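Side-chain contacts in bacterial bifunctional deaminase-reductase C-terminal domain-containing protein (Corynebacterium diphtheriae, PDB 2P4G), which belongs to the RibD C-terminal family and probably acts as an NADP-dependent 5-amino-6-(5-phosphoribosylamino)uracil reductase in riboflavin biosynthesis: residues A40-N45 with S226-K231; Q68-A73 with G89-P94; S125-P130 with L136-I141; G163-V168 with H184-K189. All blocks are in the same frame, centred on the assembly; numbering follows the deposited sequence.

Interaction 1. Residues A40-N45 with S226-K231; sequences AITSIN and SPLFGK. With EDO (1,2-ethanediol), chain L.
A type I beta turn running from Pro227 to Gly230 carries Leu228 against one end of a sheet strand, where its two methyl groups meet Ala40, Ile41 and Thr42. The turn is evidenced by its closing bond, Gly230 N to Pro227 O at 3.0 Å. Leu228 has CG anti to the backbone N (chi1 -179°). From there CD2 lies 3.9 Å from Thr42 CB, the two side chains crossing at about a right angle, while CD1 lies 3.8 Å from Ile41 O and 4.1 Å from Ala40 CB. Residues 40-43 belong to strand 35-43 of the mixed sheet, whose strand order is consistent with the dihydrofolate-reductase-like fold of its family, and Ala40 and Thr42 bond through their backbones to strand 211-217. Thr42 OG1, also near Leu228 CD2, donates to Ser43 O at 2.8 Å, in the carbonyl plane and on a lone pair. Behind the methyls, Leu228 CG sits 3.7 Å above the Phe229 ring, over its centre. Ile44 of the second subunit packs on Leu228. An ethanediol accepts from Ile41 N through its O1 (2.9 Å) and also bonds Tyr200 OH.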
loop_
_atom_site.group_PDB
_atom_site.type_symbol
_atom_site.label_atom_id
_atom_site.label_comp_id
_atom_site.label_asym_id
_atom_site.label_seq_id
_atom_site.Cartn_x
_atom_site.Cartn_y
_atom_site.Cartn_z
ATOM N N ALA A 40 -11.583 3.501 0.413
ATOM C CA ALA A 40 -10.972 2.272 -0.082
ATOM C C ALA A 40 -10.236 1.529 1.035
ATOM O O ALA A 40 -9.926 2.109 2.081
ATOM C CB ALA A 40 -10.053 2.572 -1.309
ATOM N N ILE A 41 -10.054 0.228 0.824
ATOM C CA ILE A 41 -9.283 -0.637 1.704
ATOM C C ILE A 41 -8.184 -1.328 0.891
ATOM O O ILE A 41 -8.371 -1.672 -0.269
ATOM C CB ILE A 41 -10.219 -1.674 2.450
ATOM C CG1 ILE A 41 -9.445 -2.437 3.536
ATOM C CG2 ILE A 41 -10.875 -2.612 1.483
ATOM C CD1 ILE A 41 -10.354 -3.134 4.543
ATOM N N THR A 42 -7.026 -1.530 1.502
ATOM C CA THR A 42 -5.896 -2.136 0.814
ATOM C C THR A 42 -5.067 -2.949 1.800
ATOM O O THR A 42 -5.020 -2.630 2.988
ATOM C CB THR A 42 -4.990 -1.032 0.165
ATOM O OG1 THR A 42 -3.921 -1.647 -0.561
ATOM C CG2 THR A 42 -4.418 -0.056 1.226
ATOM N N SER A 43 -4.435 -4.010 1.305
ATOM C CA SER A 43 -3.331 -4.631 2.015
ATOM C C SER A 43 -2.193 -3.623 2.082
ATOM O O SER A 43 -2.204 -2.600 1.374
ATOM C CB SER A 43 -2.914 -5.906 1.300
ATOM O OG SER A 43 -2.277 -5.644 0.072
ATOM N N ILE A 44 -1.210 -3.876 2.937
ATOM C CA ILE A 44 -0.079 -2.963 3.050
ATOM C C ILE A 44 0.738 -2.857 1.747
ATOM O O ILE A 44 1.406 -1.844 1.487
ATOM C CB ILE A 44 0.855 -3.304 4.234
ATOM C CG1 ILE A 44 1.534 -4.670 4.052
ATOM C CG2 ILE A 44 0.079 -3.194 5.560
ATOM C CD1 ILE A 44 2.952 -4.745 4.603
ATOM N N ASN A 45 0.663 -3.896 0.927
ATOM C CA ASN A 45 1.325 -3.900 -0.353
ATOM C C ASN A 45 0.404 -3.594 -1.552
ATOM O O ASN A 45 0.751 -3.882 -2.680
ATOM C CB ASN A 45 2.122 -5.211 -0.515
ATOM C CG ASN A 45 1.244 -6.423 -0.670
ATOM O OD1 ASN A 45 0.234 -6.601 0.031
ATOM N ND2 ASN A 45 1.611 -7.258 -1.620
ATOM N N SER A 226 -5.419 -7.511 -6.799
ATOM C CA SER A 226 -6.083 -6.443 -7.447
ATOM C C SER A 226 -5.441 -5.104 -7.062
ATOM O O SER A 226 -5.742 -4.513 -6.019
ATOM C CB SER A 226 -7.559 -6.510 -7.094
ATOM O OG SER A 226 -8.263 -5.609 -7.917
ATOM N N PRO A 227 -4.561 -4.608 -7.932
ATOM C CA PRO A 227 -3.948 -3.318 -7.668
ATOM C C PRO A 227 -4.997 -2.296 -7.241
ATOM O O PRO A 227 -6.016 -2.129 -7.915
ATOM C CB PRO A 227 -3.327 -2.947 -9.008
ATOM C CG PRO A 227 -3.023 -4.239 -9.628
ATOM C CD PRO A 227 -4.107 -5.184 -9.207
ATOM N N LEU A 228 -4.743 -1.648 -6.110
ATOM C CA LEU A 228 -5.649 -0.703 -5.514
ATOM C C LEU A 228 -6.255 0.274 -6.528
ATOM O O LEU A 228 -7.455 0.535 -6.480
ATOM C CB LEU A 228 -4.917 0.072 -4.417
ATOM C CG LEU A 228 -5.678 1.128 -3.618
ATOM C CD1 LEU A 228 -6.947 0.494 -2.988
ATOM C CD2 LEU A 228 -4.740 1.742 -2.585
ATOM N N PHE A 229 -5.433 0.827 -7.416
ATOM C CA PHE A 229 -5.906 1.827 -8.354
ATOM C C PHE A 229 -5.892 1.349 -9.798
ATOM O O PHE A 229 -5.780 2.146 -10.729
ATOM C CB PHE A 229 -5.136 3.136 -8.167
ATOM C CG PHE A 229 -5.369 3.770 -6.829
ATOM C CD1 PHE A 229 -6.646 3.813 -6.277
ATOM C CD2 PHE A 229 -4.328 4.304 -6.113
ATOM C CE1 PHE A 229 -6.864 4.392 -5.041
ATOM C CE2 PHE A 229 -4.533 4.864 -4.883
ATOM C CZ PHE A 229 -5.806 4.918 -4.337
ATOM N N GLY A 230 -6.046 0.043 -9.969
ATOM C CA GLY A 230 -6.281 -0.542 -11.279
ATOM C C GLY A 230 -5.029 -0.931 -12.002
ATOM O O GLY A 230 -3.965 -0.370 -11.782
ATOM N N LYS A 231 -5.160 -1.907 -12.879
ATOM C CA LYS A 231 -4.041 -2.376 -13.688
ATOM C C LYS A 231 -4.242 -2.052 -15.171
ATOM O O LYS A 231 -3.563 -2.640 -16.013
ATOM C CB LYS A 231 -3.842 -3.889 -13.498
HETATM C C1 EDO L . -11.127 -1.482 -2.028
HETATM O O1 EDO L . -11.869 -0.516 -1.263
HETATM C C2 EDO L . -12.038 -2.096 -3.091
HETATM O O2 EDO L . -12.231 -1.159 -4.155
#

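Interaction 2. Residues Q68-A73 with G89-P94; sequences QLRGWA and GPVVLP. With EDO (1,2-ethanediol), chain G.
Arg70 and Leu93 divide the contact between a polar end and an apolar one. Arg70 leaves helix 60-72 with CG anti to the carbonyl carbon (chi1 -76°) and runs extended as far as NE, which carries its guanidinium to the loop at Gly89 and Val91. Oxygen O2 of an ethanediol lies at the edge of that group, in its plane, and takes two N-H bonds, from Arg70 NH1 at 2.9 Å and from Arg70 NH2 at 3.2 Å. The same hydroxyl donates to Gly89 O at 2.8 Å, so in this crystal the diol, probably from the crystallisation liquor, links side chain and loop carbonyl. Arg70 NH1 also donates to water 1 at 2.8 Å, and this water accepts from Val92 N as well; two oxygens are thus held by one nitrogen. Arg70 NE forms a salt bridge with Glu194 OE2 of strand 190-195, a protein partner that anchors the guanidinium. Val91 CG2 touches Arg70 NH1 at 3.7 Å, lying oblique to the guanidinium. Nearer the helix backbone, Leu93 presents CD2 to Gly71 N at 3.7 Å and to Arg70 CB at 3.9 Å, and the absence of a side chain on Gly71 leaves the backbone itself as the surface met. Beyond the contact, Leu69 and Trp72 of the helix pack on strands 35-43 and 190-195, Val91 and Leu93 lean on Pro110, and Pro94 is the N-cap of helix 95-103, whose Arg101 reaches back to bond Ala73 O.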
loop_
_atom_site.group_PDB
_atom_site.type_symbol
_atom_site.label_atom_id
_atom_site.label_comp_id
_atom_site.label_asym_id
_atom_site.label_seq_id
_atom_site.Cartn_x
_atom_site.Cartn_y
_atom_site.Cartn_z
ATOM N N GLN A 68 -20.543 5.672 8.169
ATOM C CA GLN A 68 -20.390 7.095 8.542
ATOM C C GLN A 68 -20.263 7.957 7.280
ATOM O O GLN A 68 -20.907 8.994 7.167
ATOM C CB GLN A 68 -19.165 7.291 9.455
ATOM C CG GLN A 68 -19.112 8.615 10.155
ATOM C CD GLN A 68 -20.040 8.664 11.350
ATOM O OE1 GLN A 68 -21.167 9.152 11.262
ATOM N NE2 GLN A 68 -19.579 8.129 12.466
ATOM N N LEU A 69 -19.455 7.502 6.327
ATOM C CA LEU A 69 -19.220 8.252 5.079
ATOM C C LEU A 69 -20.458 8.248 4.192
ATOM O O LEU A 69 -20.792 9.253 3.571
ATOM C CB LEU A 69 -17.991 7.717 4.317
ATOM C CG LEU A 69 -17.518 8.587 3.125
ATOM C CD1 LEU A 69 -17.123 10.018 3.517
ATOM C CD2 LEU A 69 -16.389 7.925 2.363
ATOM N N ARG A 70 -21.167 7.133 4.194
ATOM C CA ARG A 70 -22.492 7.073 3.589
ATOM C C ARG A 70 -23.485 8.058 4.193
ATOM O O ARG A 70 -24.317 8.603 3.475
ATOM C CB ARG A 70 -23.062 5.648 3.654
ATOM C CG ARG A 70 -22.425 4.718 2.632
ATOM C CD ARG A 70 -23.062 3.334 2.632
ATOM N NE ARG A 70 -22.653 2.624 1.423
ATOM C CZ ARG A 70 -23.341 1.641 0.851
ATOM N NH1 ARG A 70 -24.473 1.202 1.379
ATOM N NH2 ARG A 70 -22.889 1.103 -0.268
ATOM N N GLY A 71 -23.389 8.290 5.498
ATOM C CA GLY A 71 -24.208 9.277 6.165
ATOM C C GLY A 71 -23.870 10.699 5.776
ATOM O O GLY A 71 -24.707 11.588 5.901
ATOM N N TRP A 72 -22.629 10.900 5.353
ATOM C CA TRP A 72 -22.120 12.182 4.843
ATOM C C TRP A 72 -22.553 12.422 3.400
ATOM O O TRP A 72 -22.749 13.560 3.007
ATOM C CB TRP A 72 -20.575 12.172 4.933
ATOM C CG TRP A 72 -19.847 13.170 4.097
ATOM C CD1 TRP A 72 -19.412 14.402 4.493
ATOM C CD2 TRP A 72 -19.419 13.011 2.735
ATOM N NE1 TRP A 72 -18.753 15.029 3.458
ATOM C CE2 TRP A 72 -18.744 14.194 2.368
ATOM C CE3 TRP A 72 -19.539 11.977 1.786
ATOM C CZ2 TRP A 72 -18.199 14.378 1.093
ATOM C CZ3 TRP A 72 -19.015 12.163 0.526
ATOM C CH2 TRP A 72 -18.353 13.357 0.186
ATOM N N ALA A 73 -22.690 11.335 2.632
ATOM C CA ALA A 73 -22.866 11.380 1.186
ATOM C C ALA A 73 -24.294 11.706 0.762
ATOM O O ALA A 73 -25.261 11.297 1.403
ATOM C CB ALA A 73 -22.454 10.004 0.551
ATOM N N GLY A 89 -26.620 -4.328 -1.080
ATOM C CA GLY A 89 -28.047 -4.292 -1.161
ATOM C C GLY A 89 -28.512 -2.853 -1.159
ATOM O O GLY A 89 -27.713 -1.923 -1.334
ATOM N N PRO A 90 -29.817 -2.653 -0.948
ATOM C CA PRO A 90 -30.293 -1.291 -0.771
ATOM C C PRO A 90 -29.559 -0.588 0.382
ATOM O O PRO A 90 -29.328 -1.185 1.437
ATOM C CB PRO A 90 -31.787 -1.472 -0.494
ATOM C CG PRO A 90 -32.137 -2.783 -1.152
ATOM C CD PRO A 90 -30.911 -3.633 -0.900
ATOM N N VAL A 91 -29.197 0.675 0.153
ATOM C CA VAL A 91 -28.491 1.449 1.139
ATOM C C VAL A 91 -29.319 1.525 2.414
ATOM O O VAL A 91 -30.547 1.752 2.378
ATOM C CB VAL A 91 -28.141 2.833 0.596
ATOM C CG1 VAL A 91 -27.553 3.723 1.687
ATOM C CG2 VAL A 91 -27.180 2.695 -0.603
ATOM N N VAL A 92 -28.642 1.268 3.541
ATOM C CA VAL A 92 -29.240 1.437 4.885
ATOM C C VAL A 92 -28.391 2.409 5.687
ATOM O O VAL A 92 -27.175 2.469 5.522
ATOM C CB VAL A 92 -29.363 0.084 5.699
ATOM C CG1 VAL A 92 -30.208 -0.932 4.959
ATOM C CG2 VAL A 92 -27.997 -0.506 5.962
ATOM N N LEU A 93 -29.036 3.158 6.570
ATOM C CA LEU A 93 -28.326 3.982 7.550
ATOM C C LEU A 93 -28.965 3.842 8.921
ATOM O O LEU A 93 -30.173 3.603 9.035
ATOM C CB LEU A 93 -28.303 5.469 7.138
ATOM C CG LEU A 93 -27.444 5.904 5.952
ATOM C CD1 LEU A 93 -27.757 7.349 5.623
ATOM C CD2 LEU A 93 -25.970 5.734 6.258
ATOM N N PRO A 94 -28.153 4.001 9.976
ATOM C CA PRO A 94 -28.668 3.985 11.326
ATOM C C PRO A 94 -29.763 5.022 11.576
ATOM O O PRO A 94 -29.780 6.111 11.010
ATOM C CB PRO A 94 -27.441 4.297 12.171
ATOM C CG PRO A 94 -26.300 3.898 11.352
ATOM C CD PRO A 94 -26.690 4.157 9.953
HETATM C C1 EDO G . -26.417 -2.169 1.530
HETATM O O1 EDO G . -26.354 -3.103 2.612
HETATM C C2 EDO G . -25.141 -2.013 0.655
HETATM O O2 EDO G . -25.267 -0.979 -0.408
HETATM O O HOH W 1 -25.707 1.031 3.913
#

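Interaction 3. Residues S125-P130 with L136-I141; sequences SELFSP and LSPLVI. With EDO (1,2-ethanediol), chain E.
Leu127 O receives a bond of 2.7 Å from water 2, and CD of Pro138 presses close to the same oxygen at 3.4 Å. Water 2 goes on to Ser137 OG at 2.9 Å, so the carbonyl is tied to the opposite segment through one solvent molecule as well as by direct packing. The loop side of the contact is an ST turn, in which Ser125 OG accepts from Leu127 N and which overlaps a short 3-10 segment at 126-127. The other side is the lead-in to strand 139-143, an inner strand of the mixed sheet, flanked by strands 111-115 and 166-169.

Apolar groups make up the rest. The isobutyl group of Leu127 ends nearer the opposite segment than its first bond would suggest: CD2 reaches Leu136 O at 3.7 Å and Pro138 CD at 4.1 Å. Phe128 sets CG anti to its carbonyl carbon (chi1 -57°), a rotation that brings CE1 to within 4.0 Å of Pro138 CG, which stands oblique to the ring. One face of that ring carries Leu127 CB, offset toward the rim, and the rings of Phe121 and Phe123 also meet it, with planes at about 40° in each case. Pro138 thus touches two successive side chains of the loop, its CD meeting Leu127 and its CG meeting Phe128, and also touches Leu114 of strand 111-115. At the start of the 3-10 segment, Glu126 N donates to ethanediol O1, 3.1 Å away, with an N-H...O angle of 166°.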
loop_
_atom_site.group_PDB
_atom_site.type_symbol
_atom_site.label_atom_id
_atom_site.label_comp_id
_atom_site.label_asym_id
_atom_site.label_seq_id
_atom_site.Cartn_x
_atom_site.Cartn_y
_atom_site.Cartn_z
ATOM N N SER A 125 -31.772 -9.697 -6.267
ATOM C CA SER A 125 -31.453 -8.678 -5.305
ATOM C C SER A 125 -32.673 -7.800 -5.102
ATOM O O SER A 125 -33.391 -7.510 -6.048
ATOM C CB SER A 125 -30.304 -7.816 -5.783
ATOM O OG SER A 125 -29.967 -6.881 -4.767
ATOM N N GLU A 126 -32.872 -7.347 -3.866
ATOM C CA GLU A 126 -33.895 -6.340 -3.573
ATOM C C GLU A 126 -33.607 -5.057 -4.314
ATOM O O GLU A 126 -34.534 -4.318 -4.621
ATOM C CB GLU A 126 -33.993 -6.046 -2.071
ATOM C CG GLU A 126 -34.721 -7.112 -1.244
ATOM C CD GLU A 126 -36.217 -7.158 -1.484
ATOM O OE1 GLU A 126 -36.688 -6.553 -2.479
ATOM O OE2 GLU A 126 -36.926 -7.797 -0.669
ATOM N N LEU A 127 -32.337 -4.782 -4.612
ATOM C CA LEU A 127 -32.019 -3.606 -5.447
ATOM C C LEU A 127 -32.801 -3.575 -6.768
ATOM O O LEU A 127 -33.012 -2.500 -7.321
ATOM C CB LEU A 127 -30.527 -3.510 -5.758
ATOM C CG LEU A 127 -29.629 -2.854 -4.708
ATOM C CD1 LEU A 127 -28.161 -3.077 -5.136
ATOM C CD2 LEU A 127 -29.993 -1.364 -4.515
ATOM N N PHE A 128 -33.224 -4.740 -7.259
ATOM C CA PHE A 128 -33.941 -4.810 -8.541
ATOM C C PHE A 128 -35.379 -5.293 -8.441
ATOM O O PHE A 128 -35.972 -5.606 -9.476
ATOM C CB PHE A 128 -33.111 -5.593 -9.579
ATOM C CG PHE A 128 -31.774 -4.982 -9.776
ATOM C CD1 PHE A 128 -31.653 -3.796 -10.464
ATOM C CD2 PHE A 128 -30.657 -5.526 -9.192
ATOM C CE1 PHE A 128 -30.427 -3.164 -10.580
ATOM C CE2 PHE A 128 -29.426 -4.905 -9.298
ATOM C CZ PHE A 128 -29.309 -3.724 -9.998
ATOM N N SER A 129 -35.954 -5.288 -7.224
ATOM C CA SER A 129 -37.387 -5.544 -7.055
ATOM C C SER A 129 -38.169 -4.375 -7.604
ATOM O O SER A 129 -37.846 -3.229 -7.313
ATOM C CB SER A 129 -37.807 -5.755 -5.599
ATOM O OG SER A 129 -37.047 -6.788 -4.988
ATOM N N PRO A 130 -39.222 -4.661 -8.390
ATOM C CA PRO A 130 -40.049 -3.612 -8.994
ATOM C C PRO A 130 -40.805 -2.723 -8.002
ATOM O O PRO A 130 -41.235 -1.628 -8.355
ATOM C CB PRO A 130 -41.028 -4.385 -9.877
ATOM C CG PRO A 130 -40.953 -5.760 -9.476
ATOM C CD PRO A 130 -39.677 -6.008 -8.761
ATOM N N LEU A 136 -34.428 4.015 -2.740
ATOM C CA LEU A 136 -33.516 2.888 -2.582
ATOM C C LEU A 136 -33.116 2.296 -3.942
ATOM O O LEU A 136 -32.151 1.539 -4.024
ATOM C CB LEU A 136 -34.170 1.826 -1.683
ATOM C CG LEU A 136 -34.428 2.308 -0.244
ATOM C CD1 LEU A 136 -35.299 1.339 0.484
ATOM C CD2 LEU A 136 -33.108 2.581 0.529
ATOM N N SER A 137 -33.860 2.642 -5.000
ATOM C CA SER A 137 -33.548 2.198 -6.356
ATOM C C SER A 137 -32.226 2.820 -6.866
ATOM O O SER A 137 -31.999 4.013 -6.710
ATOM C CB SER A 137 -34.714 2.561 -7.302
ATOM O OG SER A 137 -34.615 1.898 -8.557
ATOM N N PRO A 138 -31.350 2.008 -7.463
ATOM C CA PRO A 138 -30.061 2.505 -7.883
ATOM C C PRO A 138 -30.135 3.206 -9.219
ATOM O O PRO A 138 -30.886 2.785 -10.094
ATOM C CB PRO A 138 -29.251 1.231 -8.064
ATOM C CG PRO A 138 -30.255 0.217 -8.477
ATOM C CD PRO A 138 -31.498 0.566 -7.755
ATOM N N LEU A 139 -29.331 4.255 -9.377
ATOM C CA LEU A 139 -29.183 4.904 -10.645
ATOM C C LEU A 139 -28.103 4.084 -11.378
ATOM O O LEU A 139 -26.978 3.952 -10.900
ATOM C CB LEU A 139 -28.766 6.364 -10.435
ATOM C CG LEU A 139 -28.458 7.209 -11.669
ATOM C CD1 LEU A 139 -29.661 7.277 -12.610
ATOM C CD2 LEU A 139 -27.973 8.611 -11.236
ATOM N N VAL A 140 -28.462 3.506 -12.521
ATOM C CA VAL A 140 -27.511 2.734 -13.308
ATOM C C VAL A 140 -26.935 3.618 -14.406
ATOM O O VAL A 140 -27.678 4.299 -15.113
ATOM C CB VAL A 140 -28.140 1.465 -13.897
ATOM C CG1 VAL A 140 -27.108 0.709 -14.805
ATOM C CG2 VAL A 140 -28.628 0.592 -12.761
ATOM N N ILE A 141 -25.607 3.631 -14.502
ATOM C CA ILE A 141 -24.903 4.396 -15.527
ATOM C C ILE A 141 -24.129 3.398 -16.409
ATOM O O ILE A 141 -23.247 2.693 -15.939
ATOM C CB ILE A 141 -23.899 5.431 -14.934
ATOM C CG1 ILE A 141 -24.556 6.330 -13.869
ATOM C CG2 ILE A 141 -23.234 6.248 -16.067
ATOM C CD1 ILE A 141 -25.558 7.295 -14.377
HETATM C C1 EDO E . -31.519 -8.057 -0.532
HETATM O O1 EDO E . -30.801 -8.144 -1.759
HETATM C C2 EDO E . -31.227 -6.734 0.145
HETATM O O2 EDO E . -31.298 -6.934 1.556
HETATM O O HOH W 2 -35.022 -1.004 -8.258
#

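Interaction 4. Residues G163-V168 with H184-K189; sequences GVEVIV and HARRLK. With EDO (1,2-ethanediol), chain Q.
Electrostatic contact dominates, between Glu165 and Arg186, whose chains meet head-on. Arg186 NH1 donates to Glu165 OE2 at 2.9 Å, and Arg186 NH2 donates to the same oxygen at 3.1 Å with an N-H...O angle of only 135°; both belong to one salt bridge, the NH2 bond being the weak one. One carboxylate oxygen is therefore shared by both terminal nitrogens at the guanidinium edge. The two planes are nearly parallel, 16° apart, but NH1 meets OE2 on the syn side, 31° out of the carboxylate plane. Glu165 gets there with CG anti to the backbone N and an extended chain, whereas the Arg186 chain bends at its third torsion.

Van der Waals contact is slight: Ile167 CD1 comes within 4.1 Å of Arg186 NH2, the two side chains running antiparallel alongside one another.

Hydrogen bonds at the helix end probably restrain the arginine: a Schellman motif closes helix 175-184, with Arg187 at its C-prime position, while the side-chain NE of Arg186 weakly bonds Ala182 O. Strand 166-169, where Ile167 lies, is outermost in this chain's sheet.

Glu165 is exposed, so solvent probably screens the paired charges and tempers the strength of this bridge between the sheet edge and the helix end.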
loop_
_atom_site.group_PDB
_atom_site.type_symbol
_atom_site.label_atom_id
_atom_site.label_comp_id
_atom_site.label_asym_id
_atom_site.label_seq_id
_atom_site.Cartn_x
_atom_site.Cartn_y
_atom_site.Cartn_z
ATOM N N GLY A 163 -38.355 -0.937 -13.606
ATOM C CA GLY A 163 -38.441 0.468 -13.211
ATOM C C GLY A 163 -37.151 1.172 -12.804
ATOM O O GLY A 163 -37.204 2.318 -12.355
ATOM N N VAL A 164 -36.001 0.514 -12.972
ATOM C CA VAL A 164 -34.709 1.130 -12.666
ATOM C C VAL A 164 -34.363 2.218 -13.663
ATOM O O VAL A 164 -34.504 2.025 -14.874
ATOM C CB VAL A 164 -33.563 0.078 -12.621
ATOM C CG1 VAL A 164 -32.151 0.763 -12.566
ATOM C CG2 VAL A 164 -33.784 -0.883 -11.413
ATOM N N GLU A 165 -33.915 3.364 -13.144
ATOM C CA GLU A 165 -33.428 4.460 -13.969
ATOM C C GLU A 165 -32.039 4.169 -14.541
ATOM O O GLU A 165 -31.082 3.973 -13.775
ATOM C CB GLU A 165 -33.346 5.727 -13.118
ATOM C CG GLU A 165 -33.243 7.015 -13.912
ATOM C CD GLU A 165 -33.123 8.233 -13.014
ATOM O OE1 GLU A 165 -33.372 8.112 -11.778
ATOM O OE2 GLU A 165 -32.758 9.313 -13.549
ATOM N N VAL A 166 -31.925 4.167 -15.871
ATOM C CA VAL A 166 -30.650 3.895 -16.549
ATOM C C VAL A 166 -30.237 5.033 -17.474
ATOM O O VAL A 166 -30.973 5.381 -18.389
ATOM C CB VAL A 166 -30.708 2.617 -17.406
ATOM C CG1 VAL A 166 -29.306 2.287 -17.934
ATOM C CG2 VAL A 166 -31.295 1.433 -16.618
ATOM N N ILE A 167 -29.064 5.608 -17.227
ATOM C CA ILE A 167 -28.504 6.599 -18.096
ATOM C C ILE A 167 -27.487 5.893 -18.974
ATOM O O ILE A 167 -26.573 5.231 -18.457
ATOM C CB ILE A 167 -27.759 7.690 -17.326
ATOM C CG1 ILE A 167 -28.712 8.504 -16.441
ATOM C CG2 ILE A 167 -27.058 8.640 -18.314
ATOM C CD1 ILE A 167 -27.970 9.508 -15.544
ATOM N N VAL A 168 -27.643 6.030 -20.292
ATOM C CA VAL A 168 -26.700 5.472 -21.255
ATOM C C VAL A 168 -25.770 6.576 -21.733
ATOM O O VAL A 168 -26.199 7.464 -22.449
ATOM C CB VAL A 168 -27.441 4.867 -22.467
ATOM C CG1 VAL A 168 -26.447 4.270 -23.470
ATOM C CG2 VAL A 168 -28.446 3.833 -21.989
ATOM N N HIS A 184 -24.732 15.767 -10.000
ATOM C CA HIS A 184 -24.742 17.208 -9.745
ATOM C C HIS A 184 -26.012 17.825 -10.264
ATOM O O HIS A 184 -26.636 18.601 -9.559
ATOM C CB HIS A 184 -23.539 17.911 -10.367
ATOM C CG HIS A 184 -22.254 17.607 -9.675
ATOM N ND1 HIS A 184 -22.211 17.030 -8.427
ATOM C CD2 HIS A 184 -20.968 17.801 -10.047
ATOM C CE1 HIS A 184 -20.953 16.872 -8.061
ATOM N NE2 HIS A 184 -20.178 17.333 -9.026
ATOM N N ALA A 185 -26.402 17.442 -11.481
ATOM C CA ALA A 185 -27.660 17.907 -12.099
ATOM C C ALA A 185 -28.886 17.506 -11.304
ATOM O O ALA A 185 -29.984 17.923 -11.603
ATOM C CB ALA A 185 -27.781 17.380 -13.510
ATOM N N ARG A 186 -28.684 16.702 -10.280
ATOM C CA ARG A 186 -29.733 16.196 -9.432
ATOM C C ARG A 186 -29.630 16.822 -8.053
ATOM O O ARG A 186 -30.317 16.398 -7.135
ATOM C CB ARG A 186 -29.476 14.711 -9.297
ATOM C CG ARG A 186 -30.659 13.866 -9.068
ATOM C CD ARG A 186 -30.339 12.472 -9.555
ATOM N NE ARG A 186 -30.272 12.446 -11.023
ATOM C CZ ARG A 186 -30.737 11.456 -11.778
ATOM N NH1 ARG A 186 -31.326 10.394 -11.211
ATOM N NH2 ARG A 186 -30.632 11.544 -13.104
ATOM N N ARG A 187 -28.725 17.789 -7.911
ATOM C CA ARG A 187 -28.427 18.464 -6.648
ATOM C C ARG A 187 -27.818 17.552 -5.587
ATOM O O ARG A 187 -27.889 17.837 -4.396
ATOM C CB ARG A 187 -29.660 19.228 -6.124
ATOM C CG ARG A 187 -29.884 20.587 -6.835
ATOM C CD ARG A 187 -31.328 21.132 -6.697
ATOM N NE ARG A 187 -32.270 20.312 -7.464
ATOM C CZ ARG A 187 -33.063 19.359 -6.965
ATOM N NH1 ARG A 187 -33.090 19.088 -5.658
ATOM N NH2 ARG A 187 -33.852 18.669 -7.787
ATOM N N LEU A 188 -27.166 16.483 -6.037
ATOM C CA LEU A 188 -26.432 15.569 -5.159
ATOM C C LEU A 188 -24.959 15.957 -5.129
ATOM O O LEU A 188 -24.225 15.662 -6.066
ATOM C CB LEU A 188 -26.618 14.144 -5.639
ATOM C CG LEU A 188 -28.078 13.701 -5.575
ATOM C CD1 LEU A 188 -28.224 12.250 -5.934
ATOM C CD2 LEU A 188 -28.639 13.949 -4.186
ATOM N N LYS A 189 -24.541 16.609 -4.044
ATOM C CA LYS A 189 -23.276 17.352 -4.008
ATOM C C LYS A 189 -22.104 16.622 -3.345
ATOM O O LYS A 189 -20.946 16.856 -3.718
ATOM C CB LYS A 189 -23.488 18.716 -3.314
HETATM C C1 EDO Q . -36.779 6.079 -9.710
HETATM O O1 EDO Q . -36.223 7.009 -8.773
HETATM C C2 EDO Q . -37.326 4.896 -8.932
HETATM O O2 EDO Q . -37.310 3.711 -9.727
#

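Overall arrangement
Interactions 3 and 4 are the most closely coupled: their strands 139-143 and 166-169 are sheet neighbours, joined by probable backbone bonds from Val140 N to Glu165 O at 2.9 Å and from Ile167 N to Val140 O at 2.8 Å. Interaction 2 packs against interaction 3, with Pro90 CA 3.8 Å from Leu127 CD2, but stays about 6 Å from interaction 4 at the nearest atoms. Interaction 1 stands apart, its centre about 28 Å from those of interactions 3 and 4, and it alone of the four meets the second subunit. Along the chain, the other three are nested within the loop it closes. Ethanediols lie at each contact, probably from the crystallisation liquor.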